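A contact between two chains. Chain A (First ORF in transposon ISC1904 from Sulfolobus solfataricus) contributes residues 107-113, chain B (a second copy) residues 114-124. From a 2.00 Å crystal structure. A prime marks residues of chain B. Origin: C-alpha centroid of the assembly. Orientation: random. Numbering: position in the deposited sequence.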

# COMPACT_ATOMS: atom_id res chain seq x y z
N GLU A 107 -17.10 5.07 -0.81
CA GLU A 107 -15.73 4.89 -1.26
C GLU A 107 -15.09 3.75 -0.45
O GLU A 107 -14.47 2.84 -1.01
CB GLU A 107 -14.91 6.19 -1.17
CG GLU A 107 -13.40 5.94 -1.47
CD GLU A 107 -12.52 7.20 -1.53
OE1 GLU A 107 -13.06 8.31 -1.41
OE2 GLU A 107 -11.28 7.05 -1.70
N LEU A 108 -15.29 3.79 0.86
CA LEU A 108 -14.72 2.76 1.72
C LEU A 108 -15.26 1.36 1.41
O LEU A 108 -14.49 0.39 1.46
CB LEU A 108 -14.99 3.04 3.17
CG LEU A 108 -14.33 4.22 3.84
CD1 LEU A 108 -15.08 4.50 5.12
CD2 LEU A 108 -12.85 3.91 4.13
N VAL A 109 -16.57 1.29 1.13
CA VAL A 109 -17.25 0.02 0.87
C VAL A 109 -16.75 -0.54 -0.46
O VAL A 109 -16.51 -1.75 -0.61
CB VAL A 109 -18.79 0.23 0.85
CG1 VAL A 109 -19.53 -0.96 0.29
CG2 VAL A 109 -19.33 0.58 2.28
N GLU A 110 -16.59 0.36 -1.42
CA GLU A 110 -16.08 0.01 -2.72
C GLU A 110 -14.65 -0.51 -2.63
O GLU A 110 -14.29 -1.49 -3.28
CB GLU A 110 -16.13 1.22 -3.62
CG GLU A 110 -15.62 0.99 -5.00
CD GLU A 110 -15.43 2.30 -5.76
OE1 GLU A 110 -16.12 3.31 -5.46
OE2 GLU A 110 -14.56 2.32 -6.65
N ASP A 111 -13.82 0.17 -1.83
CA ASP A 111 -12.42 -0.26 -1.64
C ASP A 111 -12.34 -1.61 -0.92
O ASP A 111 -11.59 -2.52 -1.33
CB ASP A 111 -11.63 0.81 -0.87
CG ASP A 111 -11.15 1.96 -1.75
OD1 ASP A 111 -11.34 1.94 -3.01
OD2 ASP A 111 -10.54 2.89 -1.17
N LEU A 112 -13.15 -1.78 0.12
CA LEU A 112 -13.22 -3.08 0.78
C LEU A 112 -13.68 -4.20 -0.17
O LEU A 112 -13.09 -5.28 -0.18
CB LEU A 112 -14.07 -3.03 2.04
CG LEU A 112 -13.94 -4.24 2.98
CD1 LEU A 112 -12.48 -4.64 3.26
CD2 LEU A 112 -14.65 -3.88 4.28
N ALA A 113 -14.68 -3.94 -0.99
CA ALA A 113 -15.14 -4.93 -1.98
C ALA A 113 -14.03 -5.32 -2.97
O ALA A 113 -13.87 -6.50 -3.34
CB ALA A 113 -16.38 -4.39 -2.74
N THR B 114 -6.70 -7.96 9.77
CA THR B 114 -6.11 -6.64 10.05
C THR B 114 -6.82 -5.57 9.24
O THR B 114 -7.18 -4.52 9.78
CB THR B 114 -4.57 -6.56 9.73
OG1 THR B 114 -3.86 -7.48 10.56
CG2 THR B 114 -4.02 -5.14 9.96
N ILE B 115 -7.02 -5.83 7.95
CA ILE B 115 -7.65 -4.84 7.08
C ILE B 115 -9.11 -4.57 7.51
O ILE B 115 -9.54 -3.41 7.60
CB ILE B 115 -7.55 -5.27 5.59
CG1 ILE B 115 -6.11 -5.15 5.07
CG2 ILE B 115 -8.50 -4.45 4.70
CD1 ILE B 115 -5.90 -5.98 3.79
N LEU B 116 -9.85 -5.65 7.79
CA LEU B 116 -11.26 -5.56 8.17
C LEU B 116 -11.44 -4.80 9.46
O LEU B 116 -12.35 -3.97 9.54
CB LEU B 116 -11.89 -6.95 8.31
CG LEU B 116 -12.09 -7.62 6.95
CD1 LEU B 116 -12.33 -9.08 7.22
CD2 LEU B 116 -13.27 -7.03 6.24
N VAL B 117 -10.58 -5.07 10.45
CA VAL B 117 -10.58 -4.29 11.69
C VAL B 117 -10.33 -2.82 11.38
O VAL B 117 -10.98 -1.94 11.95
CB VAL B 117 -9.50 -4.75 12.71
CG1 VAL B 117 -9.39 -3.75 13.88
CG2 VAL B 117 -9.81 -6.16 13.24
N SER B 118 -9.35 -2.55 10.52
CA SER B 118 -9.05 -1.18 10.11
C SER B 118 -10.32 -0.50 9.52
O SER B 118 -10.74 0.54 9.99
CB SER B 118 -7.87 -1.14 9.11
OG SER B 118 -7.61 0.21 8.75
N PHE B 119 -10.94 -1.14 8.54
CA PHE B 119 -12.16 -0.61 7.91
C PHE B 119 -13.33 -0.43 8.89
O PHE B 119 -14.03 0.59 8.84
CB PHE B 119 -12.56 -1.47 6.71
CG PHE B 119 -11.91 -1.04 5.44
CD1 PHE B 119 -12.61 -0.26 4.51
CD2 PHE B 119 -10.55 -1.34 5.20
CE1 PHE B 119 -11.97 0.17 3.33
CE2 PHE B 119 -9.92 -0.92 4.02
CZ PHE B 119 -10.63 -0.15 3.08
N SER B 120 -13.54 -1.40 9.79
CA SER B 120 -14.64 -1.23 10.75
C SER B 120 -14.42 0.01 11.59
O SER B 120 -15.38 0.71 11.92
CB SER B 120 -14.87 -2.47 11.62
OG SER B 120 -13.72 -2.81 12.36
N GLY B 121 -13.17 0.34 11.90
CA GLY B 121 -12.86 1.55 12.65
C GLY B 121 -13.24 2.77 11.84
O GLY B 121 -13.88 3.68 12.34
N LYS B 122 -12.88 2.75 10.55
CA LYS B 122 -13.18 3.86 9.65
C LYS B 122 -14.72 4.02 9.47
O LYS B 122 -15.22 5.14 9.39
CB LYS B 122 -12.48 3.70 8.29
CG LYS B 122 -10.93 3.63 8.28
CD LYS B 122 -10.48 3.22 6.87
CE LYS B 122 -9.10 2.54 6.79
NZ LYS B 122 -8.03 3.55 6.64
N LEU B 123 -15.44 2.91 9.44
CA LEU B 123 -16.89 2.93 9.26
C LEU B 123 -17.64 3.26 10.54
O LEU B 123 -18.78 3.73 10.51
CB LEU B 123 -17.38 1.58 8.74
CG LEU B 123 -16.94 1.23 7.31
CD1 LEU B 123 -17.10 -0.26 7.09
CD2 LEU B 123 -17.75 2.00 6.30
N HIS B 124 -17.01 2.97 11.67
CA HIS B 124 -17.67 3.11 12.95
C HIS B 124 -17.75 4.59 13.29
O HIS B 124 -18.78 5.06 13.77
CB HIS B 124 -16.95 2.35 14.07
CG HIS B 124 -17.62 2.46 15.40
ND1 HIS B 124 -18.84 1.87 15.68
CD2 HIS B 124 -17.27 3.12 16.53
CE1 HIS B 124 -19.19 2.14 16.92
NE2 HIS B 124 -18.26 2.90 17.46

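Two helices from two copies of the same protein run nearly antiparallel here, their N-to-C directions 169° apart and their axes 10.9 Å apart at closest approach. That spacing leaves room for a layer of large side chains between the backbones, and three residues supply most of it: Leu108 and Leu112 from chain A, Phe119′ from chain B. The two leucines are spaced i, i+4, one helical turn apart, so both point their CA-to-CB bonds toward the partner helix and present two apolar side chains to it.

Phe119′ meets this pair at its middle. The CA of Phe119′ lies 7.5 Å from the CA of Leu108, and its ring reaches across to the chain A backbone, where Phe119′ CE1 comes to 3.1 Å from Leu108 O. This is a tight contact but not a hydrogen bond; Leu108 O accepts the helical bond from Leu112 N at 2.9 Å, so it already has a donor within its own helix. Leu112 covers one face of the ring, with Leu112 CB 4.0 Å from Phe119′ CD1, while Asp111 CB approaches the edge, 4.2 Å from Phe119′ CZ. The Asp111 contact is made by CB; both its carboxylate oxygens are hydrogen-bonded elsewhere in the structure.

The leucines then extend the packing in opposite directions along chain B, as an antiparallel arrangement requires. Leu108, in the m, t rotamer, serves the C-terminal side: its CD1 lies 3.8 Å from Leu123′ CD2, and its CD2 lies 3.9 Å from Phe119′ CE1 and 3.7 Å from Lys122′ CD. Lys122′ thus lends its aliphatic stem to the contact while the end of its side chain leads away, a common way for lysine to border an apolar patch. Leu112, in the t, p rotamer, serves the N-terminal side, where its CD1 is 3.9 Å from Leu116′ CD2 and 4.2 Å from Ile115′ CG2.

Leu116′ and Leu123′ share a habit: each starts sideways from its CA, yet its end comes nearer to chain A. Together with Ile115′ and Phe119′, they place apolar groups at steps of three and four along the helix, the spacing that keeps one side of a helix facing its neighbor.

No hydrogen bond crosses between the two stretches; 408 Å² is buried between them, and the side-chain to side-chain contacts described here are all between carbons. The rule to read from it is simple: one aromatic ring reaching the backbone of the partner helix with its CE1, two leucines a turn apart in contact with it, and smaller apolar contacts continuing each way.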